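Local structure of carboxylesterase YbfK (Bacillus subtilis, 4CCY) at residues 23-28 and 66-71; 56-61 and 82-87; 127-132 and 271-276; 158-163 and 221-226. The protein hydrolyses carboxylic esters to an alcohol and a carboxylate and has the alpha/beta hydrolase fold. All blocks are in the same frame, centred on the assembly; numbering follows the deposited sequence.

Contact 1. Residues 23-28 and 66-71; sequences QSLSLW and SSAMWY
Leu27 lies alongside Tyr71, the two side chains pointing the same way. Its methyl CD1 sits over the centre of one face of the phenol ring, 3.8 Å from the Tyr71 ring centroid and 10° off the normal, a CH-pi contact. Nearer the backbone, Leu27 CB is 3.7 Å from Tyr71 CG. The Tyr71 CG lies between its own backbone N and carbonyl carbon (chi1 73°), which places the ring beside Leu27.

Trp28 starts away from residues 66-71, but its indole turns back, so that the edge of its six-membered ring reaches them. CZ3 of Trp28 is 3.3 Å from Ser67 O, which lies near the ring plane. The neighbouring CH2 is 4.0 Å from Trp70 CB. At the other end of the contact, Ser24 CB meets Ala68 CB at 3.9 Å, and Leu25 CD2 also packs on Ala68.

No direct hydrogen bond joins the two segments. A water bridges them instead, donating to Ser24 O at 2.9 Å and to Ala68 O at 2.8 Å.

Further out, Ser66 OG accepts from Ala68 N, an ST turn that opens the 3-10 segment 67-70. Gln199 of helix 194-205 holds both sides, through its OE1 to Ser24 OG and its NE2 to Ser66 OG. Ser67 OG bonds to Asp87, and His193 touches both Leu27 and Tyr71.

The contact thus packs the end of the N-terminal helix 12-24 on the loop between strand 56-60 and helix 71-80, a strand-to-helix connection of the alpha/beta hydrolase fold.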
# COMPACT_ATOMS: atom_id res chain seq x y z
N GLN A 23 -3.76 18.72 -5.20
CA GLN A 23 -3.32 19.50 -4.03
C GLN A 23 -2.33 18.71 -3.21
O GLN A 23 -1.26 19.21 -2.87
CB GLN A 23 -4.47 19.82 -3.08
CG GLN A 23 -5.78 20.21 -3.70
CD GLN A 23 -5.79 21.64 -4.10
OE1 GLN A 23 -5.02 22.05 -4.96
NE2 GLN A 23 -6.66 22.43 -3.48
N SER A 24 -2.69 17.46 -2.89
CA SER A 24 -1.87 16.62 -2.01
C SER A 24 -0.48 16.46 -2.58
O SER A 24 0.49 16.38 -1.83
CB SER A 24 -2.52 15.26 -1.80
OG SER A 24 -3.66 15.37 -0.97
N LEU A 25 -0.39 16.45 -3.91
CA LEU A 25 0.87 16.23 -4.61
C LEU A 25 1.86 17.41 -4.56
O LEU A 25 3.03 17.25 -4.90
CB LEU A 25 0.62 15.73 -6.04
CG LEU A 25 0.16 14.26 -6.18
CD1 LEU A 25 -0.24 13.92 -7.62
CD2 LEU A 25 1.24 13.30 -5.70
N SER A 26 1.39 18.58 -4.12
CA SER A 26 2.29 19.69 -3.82
C SER A 26 3.27 19.32 -2.69
O SER A 26 4.30 19.97 -2.53
CB SER A 26 1.50 20.94 -3.43
OG SER A 26 0.79 20.73 -2.22
N LEU A 27 2.95 18.28 -1.92
CA LEU A 27 3.83 17.83 -0.85
C LEU A 27 5.00 16.99 -1.37
O LEU A 27 5.93 16.70 -0.63
CB LEU A 27 3.05 17.05 0.22
CG LEU A 27 1.93 17.80 0.96
CD1 LEU A 27 1.14 16.85 1.86
CD2 LEU A 27 2.44 19.01 1.74
N TRP A 28 4.95 16.59 -2.64
CA TRP A 28 6.03 15.82 -3.25
C TRP A 28 7.30 16.64 -3.23
O TRP A 28 7.34 17.70 -3.84
CB TRP A 28 5.65 15.41 -4.66
CG TRP A 28 6.12 14.03 -5.06
CD1 TRP A 28 7.20 13.71 -5.89
CD2 TRP A 28 5.53 12.74 -4.68
NE1 TRP A 28 7.32 12.35 -6.04
CE2 TRP A 28 6.35 11.71 -5.34
CE3 TRP A 28 4.46 12.35 -3.89
CZ2 TRP A 28 6.07 10.35 -5.21
CZ3 TRP A 28 4.19 10.99 -3.76
CH2 TRP A 28 4.98 10.01 -4.39
N SER A 66 -4.03 6.55 -1.88
CA SER A 66 -3.34 6.81 -3.17
C SER A 66 -1.83 6.96 -2.97
O SER A 66 -1.35 7.01 -1.84
CB SER A 66 -3.88 8.07 -3.85
OG SER A 66 -3.29 9.21 -3.24
N SER A 67 -1.11 7.07 -4.08
CA SER A 67 0.35 7.28 -4.07
C SER A 67 0.82 8.57 -3.38
O SER A 67 2.00 8.69 -3.03
CB SER A 67 0.91 7.21 -5.49
OG SER A 67 0.90 5.86 -5.94
N ALA A 68 -0.10 9.51 -3.20
CA ALA A 68 0.19 10.78 -2.51
C ALA A 68 0.79 10.59 -1.10
O ALA A 68 1.58 11.42 -0.64
CB ALA A 68 -1.06 11.65 -2.44
N MET A 69 0.43 9.50 -0.44
CA MET A 69 0.86 9.21 0.95
C MET A 69 2.37 8.99 1.11
O MET A 69 2.89 9.05 2.22
CB MET A 69 0.08 8.03 1.55
CG MET A 69 0.33 6.70 0.85
SD MET A 69 -0.05 5.32 1.94
CE MET A 69 1.47 5.24 2.90
N TRP A 70 3.07 8.74 0.00
CA TRP A 70 4.52 8.57 0.06
C TRP A 70 5.35 9.84 0.15
O TRP A 70 6.58 9.77 0.15
CB TRP A 70 5.03 7.70 -1.11
CG TRP A 70 4.38 6.34 -1.14
CD1 TRP A 70 3.50 5.84 -2.10
CD2 TRP A 70 4.50 5.27 -0.14
NE1 TRP A 70 3.11 4.57 -1.78
CE2 TRP A 70 3.67 4.17 -0.62
CE3 TRP A 70 5.21 5.12 1.06
CZ2 TRP A 70 3.56 2.97 0.08
CZ3 TRP A 70 5.08 3.92 1.76
CH2 TRP A 70 4.28 2.87 1.28
N TYR A 71 4.72 11.01 0.24
CA TYR A 71 5.50 12.28 0.30
C TYR A 71 6.62 12.32 1.37
O TYR A 71 7.68 12.85 1.10
CB TYR A 71 4.61 13.54 0.35
CG TYR A 71 3.93 13.75 1.68
CD1 TYR A 71 4.57 14.45 2.72
CD2 TYR A 71 2.67 13.22 1.92
CE1 TYR A 71 3.96 14.61 3.96
CE2 TYR A 71 2.06 13.37 3.16
CZ TYR A 71 2.70 14.07 4.17
OH TYR A 71 2.08 14.22 5.39
O HOH W 1 1.97 13.94 -1.90

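Contact 2. Residues 56-61 and 82-87; sequences SLILLH and RTYAVD
The Tyr84 ring meets Ser56 at its edge. Ser56 OG lies near the ring plane, 3.9 Å from Tyr84 CE2. A water, also near that plane, links the two hydroxyls, 2.7 Å from Ser56 OG and 2.6 Å from Tyr84 OH. The His61 ring also uses its edge. Its CD2 is 3.3 Å from Val86 O, and Asp87 CA sits beside NE2, which is hydrogen-bonded to Ile88 N.

Between these rings the backbones run parallel. Leu57 N donates to Arg82 O, Tyr84 N to Leu57 O, Leu59 N to Tyr84 O and Val86 N to Leu59 O. The last bond is nearly straight (172°). With helix 71-80 the strands form a beta-alpha-beta unit of the alpha/beta hydrolase sheet. That helix covers the face with Leu57, Leu59 and Thr83, where Leu57 CD2 touches Thr83 CG2.

On the other face Ile58 spans two neighbours. Its CG2, anti to the backbone N, is 3.8 Å from Val86 CG2. The other branch brings Ile58 CD1 to 4.0 Å from Tyr84 CB. An alanine in place of Ile58 would probably open a gap between Tyr84 and Val86 and leave the tyrosine ring less firmly held. Leu60 lies alongside Val86, with Leu60 CD2 3.8 Å from Val86 CB. Strand 42-49 follows on beyond, its Ile46 and Thr44 touching Val86.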
# COMPACT_ATOMS: atom_id res chain seq x y z
N SER A 56 15.11 -0.77 -9.40
CA SER A 56 13.69 -0.45 -9.34
C SER A 56 13.04 -0.69 -7.96
O SER A 56 13.33 -1.67 -7.29
CB SER A 56 12.93 -1.19 -10.44
OG SER A 56 13.47 -0.87 -11.71
N LEU A 57 12.16 0.23 -7.55
CA LEU A 57 11.37 0.04 -6.32
C LEU A 57 9.92 0.44 -6.54
O LEU A 57 9.62 1.61 -6.78
CB LEU A 57 11.98 0.81 -5.13
CG LEU A 57 11.18 0.92 -3.81
CD1 LEU A 57 10.88 -0.43 -3.17
CD2 LEU A 57 11.86 1.85 -2.82
N ILE A 58 9.03 -0.55 -6.48
CA ILE A 58 7.59 -0.36 -6.64
C ILE A 58 7.00 -0.01 -5.29
O ILE A 58 7.27 -0.70 -4.30
CB ILE A 58 6.89 -1.67 -7.13
CG1 ILE A 58 7.50 -2.20 -8.44
CG2 ILE A 58 5.37 -1.49 -7.23
CD1 ILE A 58 7.31 -1.31 -9.66
N LEU A 59 6.18 1.05 -5.25
CA LEU A 59 5.52 1.44 -4.00
C LEU A 59 4.02 1.24 -4.07
O LEU A 59 3.38 1.69 -5.03
CB LEU A 59 5.83 2.91 -3.64
CG LEU A 59 7.32 3.24 -3.39
CD1 LEU A 59 7.54 4.72 -3.08
CD2 LEU A 59 7.90 2.36 -2.28
N LEU A 60 3.45 0.57 -3.07
CA LEU A 60 2.00 0.33 -3.03
C LEU A 60 1.36 0.92 -1.77
O LEU A 60 1.66 0.49 -0.65
CB LEU A 60 1.68 -1.16 -3.23
CG LEU A 60 2.07 -1.72 -4.60
CD1 LEU A 60 2.16 -3.24 -4.58
CD2 LEU A 60 1.13 -1.23 -5.71
N HIS A 61 0.49 1.91 -1.98
CA HIS A 61 -0.17 2.67 -0.90
C HIS A 61 -1.22 1.87 -0.16
O HIS A 61 -1.66 0.81 -0.60
CB HIS A 61 -0.81 3.92 -1.50
CG HIS A 61 -1.87 3.60 -2.52
ND1 HIS A 61 -3.12 3.27 -2.18
CD2 HIS A 61 -1.79 3.48 -3.91
CE1 HIS A 61 -3.83 2.98 -3.29
NE2 HIS A 61 -3.02 3.11 -4.34
N ARG A 82 15.18 3.99 -8.40
CA ARG A 82 14.16 4.49 -9.29
C ARG A 82 12.83 3.99 -8.71
O ARG A 82 12.53 2.79 -8.81
CB ARG A 82 14.38 3.98 -10.71
CG ARG A 82 13.38 4.48 -11.74
CD ARG A 82 13.49 5.98 -11.99
NE ARG A 82 12.60 6.41 -13.07
CZ ARG A 82 12.19 7.66 -13.28
NH1 ARG A 82 12.59 8.64 -12.48
NH2 ARG A 82 11.37 7.94 -14.29
N THR A 83 12.08 4.88 -8.08
CA THR A 83 10.81 4.52 -7.43
C THR A 83 9.63 4.71 -8.36
O THR A 83 9.52 5.73 -9.05
CB THR A 83 10.53 5.35 -6.17
OG1 THR A 83 10.60 6.75 -6.50
CG2 THR A 83 11.53 5.01 -5.05
N TYR A 84 8.74 3.73 -8.35
CA TYR A 84 7.50 3.78 -9.09
C TYR A 84 6.34 3.66 -8.10
O TYR A 84 6.10 2.59 -7.57
CB TYR A 84 7.44 2.62 -10.06
CG TYR A 84 8.52 2.63 -11.13
CD1 TYR A 84 8.45 3.51 -12.22
CD2 TYR A 84 9.60 1.74 -11.07
CE1 TYR A 84 9.41 3.50 -13.21
CE2 TYR A 84 10.57 1.72 -12.06
CZ TYR A 84 10.48 2.60 -13.12
OH TYR A 84 11.44 2.59 -14.11
N ALA A 85 5.64 4.76 -7.85
CA ALA A 85 4.51 4.75 -6.93
C ALA A 85 3.25 4.45 -7.72
O ALA A 85 2.79 5.25 -8.55
CB ALA A 85 4.39 6.08 -6.19
N VAL A 86 2.68 3.28 -7.44
CA VAL A 86 1.61 2.71 -8.26
C VAL A 86 0.26 2.88 -7.57
O VAL A 86 0.10 2.47 -6.40
CB VAL A 86 1.89 1.21 -8.53
CG1 VAL A 86 0.77 0.58 -9.36
CG2 VAL A 86 3.25 1.00 -9.19
N ASP A 87 -0.71 3.46 -8.29
CA ASP A 87 -2.07 3.65 -7.75
C ASP A 87 -2.84 2.36 -7.94
O ASP A 87 -3.05 1.93 -9.07
CB ASP A 87 -2.81 4.83 -8.43
CG ASP A 87 -2.52 6.17 -7.75
OD1 ASP A 87 -1.71 6.22 -6.79
OD2 ASP A 87 -3.07 7.20 -8.21
O HOH W 2 13.58 1.18 -13.49

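Contact 3. Residues 127-132 and 271-276; sequences GLSLGG and AGHLLS
Ser129, which touches His273, sits on a strained backbone turn (phi 59°, psi -120°) between strand 123-128 and helix 130-141. Its OG comes to the edge of the His273 ring, near the ring plane, and makes a 2.8 Å hydrogen bond with His273 NE2. Ser129 CB follows at 3.4 Å from the same NE2. The histidine CG is anti to its backbone N (chi1 -170°), which extends the ring to the serine. On its far side ND1 bonds to Glu244 OE1.

Gly127, Ser129 and Gly131 fit the nucleophile elbow, GxSxG, of alpha/beta hydrolases. A CB on Gly127 would clash with Gly131 O. Serine, histidine and glutamate probably form the charge relay system, as in related enzymes. A phenylalanine in place of His273 would probably leave both Ser129 OG and Glu244 OE1 without their ring nitrogen partners.

Leu128 packs beside this pair. Its CD1 is 3.8 Å from His273 O and 4.1 Å from Ser276 OG. Its other methyl, CD2, is 4.2 Å from Leu274 CD2. Leu274 centres an inverse gamma turn, with a weak bond from Leu275 N to His273 O. Ser153 OG also bonds to His273 O.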
# COMPACT_ATOMS: atom_id res chain seq x y z
N GLY A 127 5.23 -1.56 0.61
CA GLY A 127 3.82 -1.26 0.66
C GLY A 127 3.21 -1.18 2.04
O GLY A 127 3.69 -1.81 2.98
N LEU A 128 2.12 -0.43 2.13
CA LEU A 128 1.40 -0.26 3.38
C LEU A 128 -0.02 -0.80 3.29
O LEU A 128 -0.71 -0.54 2.31
CB LEU A 128 1.36 1.22 3.76
CG LEU A 128 0.62 1.50 5.07
CD1 LEU A 128 1.61 1.60 6.21
CD2 LEU A 128 -0.20 2.78 4.97
N SER A 129 -0.44 -1.53 4.32
CA SER A 129 -1.83 -1.96 4.45
C SER A 129 -2.26 -2.80 3.24
O SER A 129 -1.65 -3.85 2.99
CB SER A 129 -2.73 -0.74 4.70
OG SER A 129 -3.94 -1.10 5.34
N LEU A 130 -3.27 -2.36 2.49
CA LEU A 130 -3.66 -3.02 1.22
C LEU A 130 -2.49 -3.31 0.26
O LEU A 130 -2.34 -4.43 -0.24
CB LEU A 130 -4.71 -2.22 0.47
CG LEU A 130 -5.22 -2.73 -0.89
CD1 LEU A 130 -5.89 -4.10 -0.77
CD2 LEU A 130 -6.19 -1.73 -1.49
N GLY A 131 -1.67 -2.31 -0.01
CA GLY A 131 -0.49 -2.54 -0.85
C GLY A 131 0.49 -3.51 -0.21
O GLY A 131 1.19 -4.23 -0.90
N GLY A 132 0.55 -3.52 1.12
CA GLY A 132 1.35 -4.52 1.82
C GLY A 132 0.82 -5.92 1.55
O GLY A 132 1.59 -6.84 1.26
N ALA A 271 3.69 4.39 17.34
CA ALA A 271 3.04 4.46 16.05
C ALA A 271 1.86 3.52 16.01
O ALA A 271 1.84 2.52 16.72
CB ALA A 271 4.01 4.13 14.93
N GLY A 272 0.87 3.87 15.20
CA GLY A 272 -0.25 2.97 14.92
C GLY A 272 -0.13 2.33 13.55
O GLY A 272 0.96 1.96 13.11
N HIS A 273 -1.27 2.21 12.88
CA HIS A 273 -1.39 1.66 11.53
C HIS A 273 -0.58 2.40 10.50
O HIS A 273 0.07 1.78 9.65
CB HIS A 273 -2.86 1.67 11.11
CG HIS A 273 -3.14 0.91 9.83
ND1 HIS A 273 -2.98 -0.43 9.74
CD2 HIS A 273 -3.59 1.34 8.58
CE1 HIS A 273 -3.30 -0.84 8.49
NE2 HIS A 273 -3.67 0.24 7.78
N LEU A 274 -0.61 3.73 10.57
CA LEU A 274 -0.05 4.58 9.51
C LEU A 274 1.45 4.84 9.71
O LEU A 274 1.90 5.99 9.73
CB LEU A 274 -0.84 5.88 9.41
CG LEU A 274 -2.33 5.73 9.05
CD1 LEU A 274 -2.97 7.10 8.96
CD2 LEU A 274 -2.55 4.95 7.75
N LEU A 275 2.20 3.75 9.80
CA LEU A 275 3.58 3.77 10.27
C LEU A 275 4.53 4.59 9.39
O LEU A 275 5.41 5.28 9.92
CB LEU A 275 4.09 2.33 10.45
CG LEU A 275 5.49 2.00 10.97
CD1 LEU A 275 5.92 2.89 12.14
CD2 LEU A 275 5.55 0.52 11.37
N SER A 276 4.36 4.53 8.08
CA SER A 276 5.24 5.29 7.19
C SER A 276 4.99 6.80 7.29
O SER A 276 5.88 7.61 6.98
CB SER A 276 5.12 4.81 5.75
OG SER A 276 3.78 4.96 5.30

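Contact 4. Residues 158-163 and 221-226; sequences FISFHP and PYVFTD
Phe158 and Val223 touch beside Arg255 of helix 249-259, which grips both segments. Its NH1 bonds to Phe158 O, while its NH2 donates a hydrogen bond to Phe224 O and, from outside the two segments, forms a salt bridge with Asp226 OD1. No hydrogen bond runs directly between the segments, so across the contact itself the meeting is by van der Waals packing.

Val223 points its two methyls at the chain of residues 158-160. Its CG2 is 3.6 Å from Ile159 O and also touches Ser160 N and OG. Its CG1, anti to the backbone N (chi1 174°), is 4.2 Å from Phe158 C.

Val223 belongs to a small, weakly bonded two-stranded parallel sheet, 156-157 with 222-223, and residues 158-160 follow on from its first strand. Ala157 bonds to the backbones of Tyr222 and Phe224. The small sheet lies in the long insertion between core strands 146-152 and 236-241, where alpha/beta hydrolases commonly carry their cap.

Further along, Phe161 crosses Pro221 at about a right angle, and Phe161 CE2 is 3.8 Å from Pro221 CB. A cis peptide bond precedes this proline. The nearest side-chain atoms of Phe161 and of the probable catalytic residues Ser129 and His273 are about 6 Å apart.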
# COMPACT_ATOMS: atom_id res chain seq x y z
N PHE A 158 -1.40 -11.64 7.84
CA PHE A 158 -0.79 -12.47 8.89
C PHE A 158 -1.70 -12.83 10.05
O PHE A 158 -1.44 -13.80 10.76
CB PHE A 158 0.51 -11.81 9.40
CG PHE A 158 1.53 -11.67 8.33
CD1 PHE A 158 2.36 -12.73 7.99
CD2 PHE A 158 1.63 -10.48 7.60
CE1 PHE A 158 3.29 -12.61 6.98
CE2 PHE A 158 2.56 -10.36 6.58
CZ PHE A 158 3.39 -11.42 6.26
N ILE A 159 -2.77 -12.05 10.24
CA ILE A 159 -3.78 -12.31 11.27
C ILE A 159 -5.11 -11.66 10.85
O ILE A 159 -5.13 -10.77 9.99
CB ILE A 159 -3.28 -11.82 12.66
CG1 ILE A 159 -3.87 -12.66 13.80
CG2 ILE A 159 -3.52 -10.33 12.86
CD1 ILE A 159 -3.17 -13.99 13.99
N SER A 160 -6.22 -12.14 11.42
CA SER A 160 -7.58 -11.62 11.14
C SER A 160 -7.81 -10.22 11.70
O SER A 160 -7.25 -9.88 12.75
CB SER A 160 -8.63 -12.54 11.75
OG SER A 160 -8.56 -13.84 11.20
N PHE A 161 -8.63 -9.43 11.02
CA PHE A 161 -9.04 -8.10 11.50
C PHE A 161 -9.85 -8.24 12.77
O PHE A 161 -10.49 -9.28 12.99
CB PHE A 161 -9.96 -7.41 10.49
CG PHE A 161 -9.25 -6.75 9.34
CD1 PHE A 161 -8.07 -6.04 9.53
CD2 PHE A 161 -9.81 -6.79 8.06
CE1 PHE A 161 -7.44 -5.41 8.45
CE2 PHE A 161 -9.19 -6.17 6.99
CZ PHE A 161 -8.00 -5.48 7.18
N HIS A 162 -9.85 -7.20 13.60
CA HIS A 162 -10.89 -7.06 14.63
C HIS A 162 -12.18 -6.92 13.89
O HIS A 162 -12.21 -6.28 12.85
CB HIS A 162 -10.69 -5.81 15.49
CG HIS A 162 -9.43 -5.84 16.34
ND1 HIS A 162 -9.09 -6.91 17.09
CD2 HIS A 162 -8.44 -4.88 16.54
CE1 HIS A 162 -7.93 -6.65 17.73
NE2 HIS A 162 -7.53 -5.40 17.39
N PRO A 163 -13.27 -7.55 14.40
CA PRO A 163 -14.63 -7.40 13.89
C PRO A 163 -15.02 -5.94 13.58
O PRO A 163 -15.72 -5.70 12.59
CB PRO A 163 -15.48 -7.95 15.04
CG PRO A 163 -14.63 -9.03 15.61
CD PRO A 163 -13.20 -8.58 15.47
N PRO A 221 -10.33 -9.03 2.02
CA PRO A 221 -9.16 -9.29 2.87
C PRO A 221 -8.86 -10.78 2.97
O PRO A 221 -9.77 -11.59 2.82
CB PRO A 221 -9.57 -8.72 4.23
CG PRO A 221 -11.06 -8.70 4.21
CD PRO A 221 -11.46 -8.46 2.78
N TYR A 222 -7.60 -11.12 3.21
CA TYR A 222 -7.20 -12.51 3.28
C TYR A 222 -6.09 -12.74 4.32
O TYR A 222 -5.18 -11.93 4.45
CB TYR A 222 -6.78 -13.03 1.90
CG TYR A 222 -6.34 -14.47 1.87
CD1 TYR A 222 -7.23 -15.49 2.22
CD2 TYR A 222 -5.06 -14.82 1.48
CE1 TYR A 222 -6.83 -16.83 2.19
CE2 TYR A 222 -4.65 -16.15 1.43
CZ TYR A 222 -5.54 -17.15 1.79
OH TYR A 222 -5.15 -18.46 1.75
N VAL A 223 -6.21 -13.83 5.07
CA VAL A 223 -5.13 -14.28 5.96
C VAL A 223 -4.41 -15.45 5.28
O VAL A 223 -4.99 -16.49 5.00
CB VAL A 223 -5.68 -14.70 7.35
CG1 VAL A 223 -4.58 -15.30 8.22
CG2 VAL A 223 -6.35 -13.52 8.04
N PHE A 224 -3.12 -15.27 5.00
CA PHE A 224 -2.36 -16.33 4.35
C PHE A 224 -2.20 -17.52 5.30
O PHE A 224 -2.05 -17.32 6.50
CB PHE A 224 -1.01 -15.80 3.85
CG PHE A 224 -1.16 -14.76 2.78
CD1 PHE A 224 -1.34 -15.13 1.45
CD2 PHE A 224 -1.19 -13.40 3.10
CE1 PHE A 224 -1.52 -14.17 0.46
CE2 PHE A 224 -1.36 -12.44 2.13
CZ PHE A 224 -1.52 -12.82 0.80
N THR A 225 -2.28 -18.73 4.76
CA THR A 225 -2.22 -19.94 5.60
C THR A 225 -0.78 -20.21 6.02
O THR A 225 0.15 -19.66 5.42
CB THR A 225 -2.72 -21.19 4.85
OG1 THR A 225 -1.87 -21.43 3.72
CG2 THR A 225 -4.17 -21.02 4.41
N ASP A 226 -0.60 -21.04 7.05
CA ASP A 226 0.74 -21.50 7.42
C ASP A 226 1.44 -22.05 6.19
O ASP A 226 2.59 -21.72 5.93
CB ASP A 226 0.68 -22.59 8.50
CG ASP A 226 0.10 -22.08 9.81
OD1 ASP A 226 -0.32 -20.91 9.89
OD2 ASP A 226 0.07 -22.86 10.77

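From the N terminus, contact 1 closes the first loop, bringing residues 66-71 back to the end of helix 12-24. Contact 2 opens inside that loop at 56-61 and closes beyond it at 82-87, so the two cross. They touch where Ser67 N meets Asp87 OD1. Contact 3 follows in series and spans the longest stretch, from 127-132 to 271-276. Contact 4 is nested within it and lies towards the surface, its centre about 15 Å from that of contact 3. Contacts 2 and 3 share the central sheet through neighbouring strands 56-60 and 123-128. Met69 and Trp70 of contact 1 pack on Ser276 and Leu128 of contact 3.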